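Local coordinates for exonuclease VapC9 (Pyrobaculum aerophilum, PDB 1V8P), which is an archaeal PIN-domain nuclease with exonuclease activity, probably magnesium-dependent, and the likely ribonuclease toxin of a type II toxin-antitoxin system, at residues A34-Y38 with E63-L68; L54-H58 with F93-D98; Y120-E125 with L138-K143. The protein carries 1 engineered substitution. One frame throughout, in Å; residues are numbered along the deposited sequence.

Contact 1. Residues A34-Y38 with E63-L68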
loop_
_atom_site.group_PDB
_atom_site.type_symbol
_atom_site.label_atom_id
_atom_site.label_comp_id
_atom_site.label_asym_id
_atom_site.label_seq_id
_atom_site.Cartn_x
_atom_site.Cartn_y
_atom_site.Cartn_z
ATOM N N ALA C 34 -7.426 -2.728 13.390
ATOM C CA ALA C 34 -6.018 -2.431 13.584
ATOM C C ALA C 34 -5.724 -1.039 14.126
ATOM O O ALA C 34 -4.923 -0.900 15.057
ATOM C CB ALA C 34 -5.247 -2.663 12.283
ATOM N N SER C 35 -6.359 -0.012 13.566
ATOM C CA SER C 35 -6.091 1.331 14.056
ATOM C C SER C 35 -6.539 1.506 15.502
ATOM O O SER C 35 -5.867 2.186 16.274
ATOM C CB SER C 35 -6.760 2.384 13.170
ATOM O OG SER C 35 -8.116 2.566 13.515
ATOM N N ALA C 36 -7.666 0.893 15.874
ATOM C CA ALA C 36 -8.178 0.995 17.243
ATOM C C ALA C 36 -7.323 0.167 18.188
ATOM O O ALA C 36 -6.907 0.635 19.254
ATOM C CB ALA C 36 -9.613 0.510 17.311
ATOM N N LEU C 37 -7.097 -1.082 17.783
ATOM C CA LEU C 37 -6.288 -2.016 18.545
ATOM C C LEU C 37 -4.989 -1.307 18.906
ATOM O O LEU C 37 -4.544 -1.346 20.052
ATOM C CB LEU C 37 -6.013 -3.265 17.695
ATOM C CG LEU C 37 -5.255 -4.476 18.252
ATOM C CD1 LEU C 37 -3.795 -4.136 18.470
ATOM C CD2 LEU C 37 -5.909 -4.923 19.531
ATOM N N TYR C 38 -4.398 -0.638 17.925
ATOM C CA TYR C 38 -3.158 0.082 18.153
ATOM C C TYR C 38 -3.294 1.139 19.248
ATOM O O TYR C 38 -2.419 1.276 20.084
ATOM C CB TYR C 38 -2.675 0.741 16.860
ATOM C CG TYR C 38 -1.229 0.438 16.540
ATOM C CD1 TYR C 38 -0.838 -0.843 16.144
ATOM C CD2 TYR C 38 -0.249 1.424 16.650
ATOM C CE1 TYR C 38 0.498 -1.134 15.864
ATOM C CE2 TYR C 38 1.084 1.147 16.373
ATOM C CZ TYR C 38 1.454 -0.131 15.980
ATOM O OH TYR C 38 2.779 -0.404 15.702
ATOM N N GLU C 63 -2.480 -6.793 10.233
ATOM C CA GLU C 63 -2.464 -5.342 10.104
ATOM C C GLU C 63 -1.721 -4.668 11.238
ATOM O O GLU C 63 -1.016 -3.694 11.007
ATOM C CB GLU C 63 -3.885 -4.793 10.018
ATOM C CG GLU C 63 -4.526 -5.057 8.684
ATOM C CD GLU C 63 -5.905 -4.473 8.590
ATOM O OE1 GLU C 63 -6.293 -4.069 7.476
ATOM O OE2 GLU C 63 -6.602 -4.420 9.629
ATOM N N ALA C 64 -1.882 -5.163 12.461
ATOM C CA ALA C 64 -1.170 -4.565 13.599
ATOM C C ALA C 64 0.309 -4.831 13.389
ATOM O O ALA C 64 1.139 -3.952 13.599
ATOM C CB ALA C 64 -1.631 -5.175 14.916
ATOM N N GLY C 65 0.625 -6.048 12.948
ATOM C CA GLY C 65 2.012 -6.399 12.691
ATOM C C GLY C 65 2.650 -5.518 11.628
ATOM O O GLY C 65 3.739 -4.983 11.809
ATOM N N ASN C 66 1.956 -5.351 10.512
ATOM C CA ASN C 66 2.461 -4.534 9.424
ATOM C C ASN C 66 2.710 -3.102 9.863
ATOM O O ASN C 66 3.598 -2.439 9.338
ATOM C CB ASN C 66 1.472 -4.558 8.263
ATOM C CG ASN C 66 2.110 -4.159 6.949
ATOM O OD1 ASN C 66 1.828 -3.079 6.414
ATOM N ND2 ASN C 66 2.983 -5.030 6.419
ATOM N N ALA C 67 1.926 -2.615 10.818
ATOM C CA ALA C 67 2.114 -1.249 11.298
ATOM C C ALA C 67 3.398 -1.159 12.130
ATOM O O ALA C 67 4.195 -0.232 11.959
ATOM C CB ALA C 67 0.924 -0.808 12.130
ATOM N N LEU C 68 3.594 -2.126 13.029
ATOM C CA LEU C 68 4.788 -2.145 13.879
ATOM C C LEU C 68 6.005 -2.300 12.962
ATOM O O LEU C 68 7.056 -1.679 13.174
ATOM C CB LEU C 68 4.736 -3.314 14.867
ATOM C CG LEU C 68 5.416 -3.158 16.242
ATOM C CD1 LEU C 68 6.047 -4.488 16.623
ATOM C CD2 LEU C 68 6.460 -2.059 16.226
#
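The ring of Tyr38 reaches across to helix 58-73 and lies alongside one turn of its backbone. At the ring edge, near its plane, sits the carbonyl oxygen of Ala64, with Tyr38 CE1 to Ala64 O at 3.7 Å. That oxygen already accepts the helical bond from Leu68 N, so the ring borders a carbonyl that is in use. The Ala67 methyl comes at the ring obliquely, its CB 3.8 Å from Tyr38 CE1. The phenol oxygen ends against the backbone of Leu68, with Tyr38 OH 3.2 Å from Leu68 CA. The hydroxyl is also close to Leu68 N, but the angle is too poor for a bond.

The other flat group is the carboxylate of Glu63. Its chain leaves with CG anti to the carbonyl carbon (chi1 -74°) and runs extended from there, which carries the acid past the Ala34 methyl: Ala34 CB is 3.4 Å from Glu63 CB and 3.5 Å from Glu63 OE2. This oxygen is hydrogen-bonded to Tyr120 OH, which ties down the polar end.

Beside the Tyr38 ring, Leu37 CD1 and Ala64 CB meet loosely at 4.3 Å, and Leu86 of helix 79-91 touches both residues. Ala34 and Ala64 are the nearest backbone pair, their CA atoms 5.3 Å apart. The short segments cross at -66°, with 9.5 Å between their axes. Glu63 also packs on Tyr116 of the second subunit, and Leu68 on Leu105 of that subunit.

In the PIN fold these are the helices that follow the first and second strands of the parallel sheet. Their approach places Glu63 and Ala34 near Asp117 and Asp33, predicted ligands of magnesium, consistent with a place at the rim of the acidic metal site of PIN nucleases.

Contact 2. Residues L54-H58 with F93-D98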
loop_
_atom_site.group_PDB
_atom_site.type_symbol
_atom_site.label_atom_id
_atom_site.label_comp_id
_atom_site.label_asym_id
_atom_site.label_seq_id
_atom_site.Cartn_x
_atom_site.Cartn_y
_atom_site.Cartn_z
ATOM N N LEU C 54 -14.729 -7.523 23.667
ATOM C CA LEU C 54 -14.049 -7.133 22.430
ATOM C C LEU C 54 -13.558 -8.285 21.574
ATOM O O LEU C 54 -13.155 -9.323 22.075
ATOM C CB LEU C 54 -12.845 -6.236 22.722
ATOM C CG LEU C 54 -12.941 -5.085 23.719
ATOM C CD1 LEU C 54 -14.310 -4.413 23.630
ATOM C CD2 LEU C 54 -12.675 -5.638 25.115
ATOM N N ALA C 55 -13.582 -8.073 20.264
ATOM C CA ALA C 55 -13.109 -9.065 19.312
ATOM C C ALA C 55 -12.388 -8.391 18.140
ATOM O O ALA C 55 -12.484 -7.185 17.945
ATOM C CB ALA C 55 -14.270 -9.895 18.807
ATOM N N ILE C 56 -11.660 -9.198 17.378
ATOM C CA ILE C 56 -10.907 -8.760 16.208
ATOM C C ILE C 56 -11.121 -9.830 15.167
ATOM O O ILE C 56 -11.754 -10.850 15.430
ATOM C CB ILE C 56 -9.370 -8.708 16.460
ATOM C CG1 ILE C 56 -8.882 -10.095 16.901
ATOM C CG2 ILE C 56 -9.019 -7.610 17.451
ATOM C CD1 ILE C 56 -7.469 -10.135 17.408
ATOM N N LEU C 57 -10.589 -9.600 13.981
ATOM C CA LEU C 57 -10.687 -10.574 12.916
ATOM C C LEU C 57 -9.266 -11.137 12.799
ATOM O O LEU C 57 -8.337 -10.581 13.382
ATOM C CB LEU C 57 -11.087 -9.885 11.609
ATOM C CG LEU C 57 -12.379 -9.072 11.512
ATOM C CD1 LEU C 57 -12.573 -8.615 10.062
ATOM C CD2 LEU C 57 -13.553 -9.902 11.927
ATOM N N HIS C 58 -9.070 -12.229 12.074
ATOM C CA HIS C 58 -7.710 -12.739 11.926
ATOM C C HIS C 58 -6.882 -11.634 11.255
ATOM O O HIS C 58 -5.725 -11.388 11.623
ATOM C CB HIS C 58 -7.688 -13.987 11.041
ATOM C CG HIS C 58 -8.206 -15.221 11.707
ATOM N ND1 HIS C 58 -7.501 -15.899 12.684
ATOM C CD2 HIS C 58 -9.362 -15.905 11.533
ATOM C CE1 HIS C 58 -8.202 -16.946 13.081
ATOM N NE2 HIS C 58 -9.334 -16.973 12.399
ATOM N N PHE C 93 -7.913 -10.713 22.874
ATOM C CA PHE C 93 -9.146 -10.615 22.107
ATOM C C PHE C 93 -9.668 -11.893 21.524
ATOM O O PHE C 93 -8.902 -12.784 21.189
ATOM C CB PHE C 93 -8.974 -9.628 20.955
ATOM C CG PHE C 93 -8.744 -8.217 21.391
ATOM C CD1 PHE C 93 -7.572 -7.856 22.036
ATOM C CD2 PHE C 93 -9.702 -7.239 21.146
ATOM C CE1 PHE C 93 -7.353 -6.537 22.430
ATOM C CE2 PHE C 93 -9.491 -5.926 21.536
ATOM C CZ PHE C 93 -8.316 -5.575 22.177
ATOM N N LYS C 94 -10.989 -11.951 21.383
ATOM C CA LYS C 94 -11.678 -13.089 20.795
ATOM C C LYS C 94 -11.512 -12.851 19.297
ATOM O O LYS C 94 -11.588 -11.716 18.841
ATOM C CB LYS C 94 -13.167 -13.048 21.162
ATOM C CG LYS C 94 -13.866 -14.402 21.235
ATOM C CD LYS C 94 -13.952 -15.130 19.887
ATOM C CE LYS C 94 -14.742 -16.446 20.013
ATOM N NZ LYS C 94 -14.863 -17.195 18.723
ATOM N N VAL C 95 -11.277 -13.906 18.531
ATOM C CA VAL C 95 -11.100 -13.760 17.101
ATOM C C VAL C 95 -12.301 -14.351 16.386
ATOM O O VAL C 95 -12.640 -15.511 16.592
ATOM C CB VAL C 95 -9.809 -14.478 16.642
ATOM C CG1 VAL C 95 -9.562 -14.261 15.159
ATOM C CG2 VAL C 95 -8.639 -13.964 17.459
ATOM N N LEU C 96 -12.947 -13.546 15.549
ATOM C CA LEU C 96 -14.111 -14.011 14.813
ATOM C C LEU C 96 -13.685 -14.756 13.565
ATOM O O LEU C 96 -12.520 -14.726 13.186
ATOM C CB LEU C 96 -15.004 -12.826 14.431
ATOM C CG LEU C 96 -15.285 -11.918 15.632
ATOM C CD1 LEU C 96 -16.279 -10.842 15.252
ATOM C CD2 LEU C 96 -15.800 -12.763 16.786
ATOM N N GLU C 97 -14.641 -15.424 12.932
ATOM C CA GLU C 97 -14.374 -16.181 11.713
ATOM C C GLU C 97 -14.215 -15.237 10.549
ATOM O O GLU C 97 -14.699 -14.115 10.579
ATOM C CB GLU C 97 -15.534 -17.126 11.386
ATOM C CG GLU C 97 -15.885 -18.153 12.448
ATOM C CD GLU C 97 -16.890 -19.190 11.938
ATOM O OE1 GLU C 97 -17.874 -18.811 11.250
ATOM O OE2 GLU C 97 -16.698 -20.392 12.229
ATOM N N ASP C 98 -13.559 -15.691 9.505
ATOM C CA ASP C 98 -13.409 -14.849 8.335
ATOM C C ASP C 98 -14.750 -14.715 7.632
ATOM O O ASP C 98 -15.529 -15.658 7.568
ATOM C CB ASP C 98 -12.384 -15.448 7.374
ATOM C CG ASP C 98 -11.016 -15.588 8.010
ATOM O OD1 ASP C 98 -10.310 -16.553 7.663
ATOM O OD2 ASP C 98 -10.655 -14.737 8.853
#
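Phe93 and Ile56 set their side chains about at right angles: the Ile56 CG2 methyl meets the ring obliquely, 3.8 Å from Phe93 CD2, while CB of Leu54 approaches the same part of the ring. In Ile56, CG1 sits between the backbone N and the carbonyl carbon (chi1 58°). This turns the longer branch toward Val95, whose CG2 lies 3.9 Å from Ile56 CG1. The Leu96 side chain lies on the other side of the sheet with the Ala55 methyl, CD2 to CB 3.8 Å.

Val95 uses its second methyl for a CH-pi contact, CG1 standing 3.6 Å from the centroid of the His58 ring and 10° off its normal. Asp98 takes the ring edge: its OD2 lies near the ring plane, 3.2 Å from His58 CD2, with the carboxylate turned 68° from the imidazole. The polar partners of both belong to the second subunit: His58 ND1 bonds its Asp98 OD1, reciprocally, Asp98 OD2 bonds its Tyr62 OH, and the two His58 rings stack.

Along the backbone, Ile56 N bonds Lys94 O at 2.9 Å and Leu96 N bonds Ile56 O at 3.0 Å; Lys94 N to Leu54 O is weak. This parallel pairing of strands 54-56 and 94-95, the latter outermost within this chain, closes a beta-alpha-beta crossover of the PIN domain, with His58 and Asp98, just past its end, meeting the second subunit.

Contact 3. Residues Y120-E125 with L138-K143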
loop_
_atom_site.group_PDB
_atom_site.type_symbol
_atom_site.label_atom_id
_atom_site.label_comp_id
_atom_site.label_asym_id
_atom_site.label_seq_id
_atom_site.Cartn_x
_atom_site.Cartn_y
_atom_site.Cartn_z
ATOM N N TYR C 120 -14.197 -5.190 7.968
ATOM C CA TYR C 120 -14.641 -4.719 9.271
ATOM C C TYR C 120 -16.092 -4.213 9.284
ATOM O O TYR C 120 -16.863 -4.557 10.179
ATOM C CB TYR C 120 -13.702 -3.627 9.769
ATOM C CG TYR C 120 -12.350 -4.183 10.122
ATOM C CD1 TYR C 120 -11.292 -4.153 9.204
ATOM C CD2 TYR C 120 -12.135 -4.780 11.372
ATOM C CE1 TYR C 120 -10.060 -4.696 9.520
ATOM C CE2 TYR C 120 -10.909 -5.325 11.699
ATOM C CZ TYR C 120 -9.867 -5.282 10.773
ATOM O OH TYR C 120 -8.635 -5.801 11.107
ATOM N N ALA C 121 -16.454 -3.408 8.290
ATOM C CA ALA C 121 -17.798 -2.868 8.183
ATOM C C ALA C 121 -18.811 -4.009 8.061
ATOM O O ALA C 121 -19.828 -4.031 8.757
ATOM C CB ALA C 121 -17.891 -1.937 6.958
ATOM N N TYR C 122 -18.516 -4.962 7.181
ATOM C CA TYR C 122 -19.407 -6.091 6.972
ATOM C C TYR C 122 -19.627 -6.961 8.211
ATOM O O TYR C 122 -20.759 -7.310 8.527
ATOM C CB TYR C 122 -18.894 -6.966 5.834
ATOM C CG TYR C 122 -19.769 -8.167 5.578
ATOM C CD1 TYR C 122 -20.921 -8.072 4.779
ATOM C CD2 TYR C 122 -19.500 -9.382 6.201
ATOM C CE1 TYR C 122 -21.778 -9.168 4.621
ATOM C CE2 TYR C 122 -20.346 -10.475 6.054
ATOM C CZ TYR C 122 -21.479 -10.368 5.270
ATOM O OH TYR C 122 -22.297 -11.474 5.160
ATOM N N VAL C 123 -18.557 -7.309 8.910
ATOM C CA VAL C 123 -18.666 -8.160 10.088
ATOM C C VAL C 123 -19.387 -7.482 11.220
ATOM O O VAL C 123 -20.206 -8.104 11.901
ATOM C CB VAL C 123 -17.285 -8.607 10.599
ATOM C CG1 VAL C 123 -17.427 -9.395 11.911
ATOM C CG2 VAL C 123 -16.620 -9.440 9.546
ATOM N N ALA C 124 -19.085 -6.210 11.432
ATOM C CA ALA C 124 -19.734 -5.475 12.511
ATOM C C ALA C 124 -21.245 -5.388 12.256
ATOM O O ALA C 124 -22.052 -5.779 13.105
ATOM C CB ALA C 124 -19.133 -4.088 12.630
ATOM N N GLU C 125 -21.616 -4.895 11.078
ATOM C CA GLU C 125 -23.019 -4.756 10.717
ATOM C C GLU C 125 -23.768 -6.084 10.570
ATOM O O GLU C 125 -24.949 -6.169 10.923
ATOM C CB GLU C 125 -23.154 -3.913 9.439
ATOM C CG GLU C 125 -23.112 -2.404 9.703
ATOM C CD GLU C 125 -23.118 -1.548 8.431
ATOM O OE1 GLU C 125 -23.800 -1.921 7.445
ATOM O OE2 GLU C 125 -22.448 -0.488 8.422
ATOM N N LEU C 138 -14.033 5.045 7.935
ATOM C CA LEU C 138 -14.801 3.883 8.398
ATOM C C LEU C 138 -15.929 4.297 9.348
ATOM O O LEU C 138 -17.052 3.808 9.249
ATOM C CB LEU C 138 -13.899 2.871 9.116
ATOM C CG LEU C 138 -13.480 1.568 8.425
ATOM C CD1 LEU C 138 -12.848 0.672 9.490
ATOM C CD2 LEU C 138 -14.668 0.850 7.770
ATOM N N LEU C 139 -15.616 5.189 10.281
ATOM C CA LEU C 139 -16.621 5.663 11.217
ATOM C C LEU C 139 -17.812 6.193 10.424
ATOM O O LEU C 139 -18.963 6.000 10.797
ATOM C CB LEU C 139 -16.047 6.782 12.080
ATOM C CG LEU C 139 -15.053 6.391 13.173
ATOM C CD1 LEU C 139 -14.127 7.566 13.493
ATOM C CD2 LEU C 139 -15.815 5.955 14.409
ATOM N N ALA C 140 -17.525 6.847 9.310
ATOM C CA ALA C 140 -18.576 7.425 8.494
ATOM C C ALA C 140 -19.454 6.401 7.781
ATOM O O ALA C 140 -20.672 6.539 7.747
ATOM C CB ALA C 140 -17.961 8.379 7.458
ATOM N N LYS C 141 -18.835 5.374 7.219
ATOM C CA LYS C 141 -19.574 4.396 6.455
ATOM C C LYS C 141 -19.988 3.112 7.171
ATOM O O LYS C 141 -20.509 2.189 6.547
ATOM C CB LYS C 141 -18.770 4.091 5.196
ATOM C CG LYS C 141 -18.418 5.368 4.422
ATOM C CD LYS C 141 -17.528 5.104 3.217
ATOM C CE LYS C 141 -17.300 6.371 2.412
ATOM N NZ LYS C 141 -16.399 6.120 1.244
ATOM N N THR C 142 -19.768 3.062 8.477
ATOM C CA THR C 142 -20.127 1.900 9.260
ATOM C C THR C 142 -21.096 2.301 10.370
ATOM O O THR C 142 -20.718 2.942 11.348
ATOM C CB THR C 142 -18.882 1.232 9.896
ATOM O OG1 THR C 142 -17.918 0.962 8.877
ATOM C CG2 THR C 142 -19.266 -0.085 10.573
ATOM N N LYS C 143 -22.346 1.887 10.209
ATOM C CA LYS C 143 -23.401 2.195 11.158
ATOM C C LYS C 143 -23.117 1.733 12.568
ATOM O O LYS C 143 -22.896 0.551 12.807
ATOM C CB LYS C 143 -24.711 1.590 10.658
ATOM C CG LYS C 143 -24.958 1.931 9.205
ATOM C CD LYS C 143 -26.270 1.406 8.707
ATOM C CE LYS C 143 -26.225 1.282 7.179
ATOM N NZ LYS C 143 -25.592 2.491 6.556
#
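Ala121 and Thr142 bring the two backbones closest, with CA atoms 5.4 Å apart, where the end of helix 136-141 meets the flank of helix 115-127. Thr142 is the first residue to leave helical geometry, and the chain then runs on past the next turn of the partner helix, so that Lys143 comes level with Glu125, CA to CA 7.0 Å.

Glu125 makes the one hydrogen bond between the segments. Its side chain, extended beyond CG, brings OE2 to the backbone N of Lys143 at 3.0 Å. The N-H points at the oxygen with an angle of 148° and arrives from above the carboxylate, 36° out of its plane. Glu125 OE1 forms a salt bridge with Arg111, so the two oxygens have separate partners and the carboxylate is held at both. The Lys143 chain passes obliquely by this acid, but its NZ stays 4.7 Å from Glu125 OE2, too far to pair.

The two helices precede and follow strand 130-132, an outermost strand of the parallel PIN-domain sheet within this chain. Ala124, Leu138 and Thr142 all rest on Leu131 of that strand, while Tyr120, Val123 and Ala124 also touch Leu31 of the neighbouring strand 30-32.

Thr142 turns its hydroxyl back into its own helix: OG1, placed anti to the carbonyl carbon (chi1 -53°), donates to Leu138 O at 3.0 Å, the donor tilted out of the carbonyl plane. The same oxygen faces the Ala121 methyl, CB to OG1 3.5 Å, and CG2 is left facing the Glu125 carboxylate. One turn earlier, Leu138 touches the partner loosely: CD2 is 4.3 Å from Ala121 CB, and CD1 lies near Tyr120 CB. The Tyr120 ring leads away from there to a hydroxyl bonded to Thr60, and both Tyr120 and Leu138 touch Asp33, a predicted magnesium ligand.

Overall arrangement
All three contacts are partly buried within one PIN domain. Contacts 1 and 2 lie about 8 Å from the chain centre, contact 3 about 11 Å (centre to centre), with an exposed end at Lys143. Contact 2 pairs two sheet strands by backbone bonds and side chains on both faces; contact 1 is helix on helix, through methyls and a tyrosine; contact 3 sets a helix against a helix end and the loop after it. Strand 54-56 leads into helix 58-73, and Leu37 packs on Phe93. Contact 3 joins contact 1 through the Glu63-Tyr120 pair and contact 2 through Val123. Contacts 1 and 2 touch the second subunit, and Ser35 packs on Leu74 of the third; contact 3 meets no other chain.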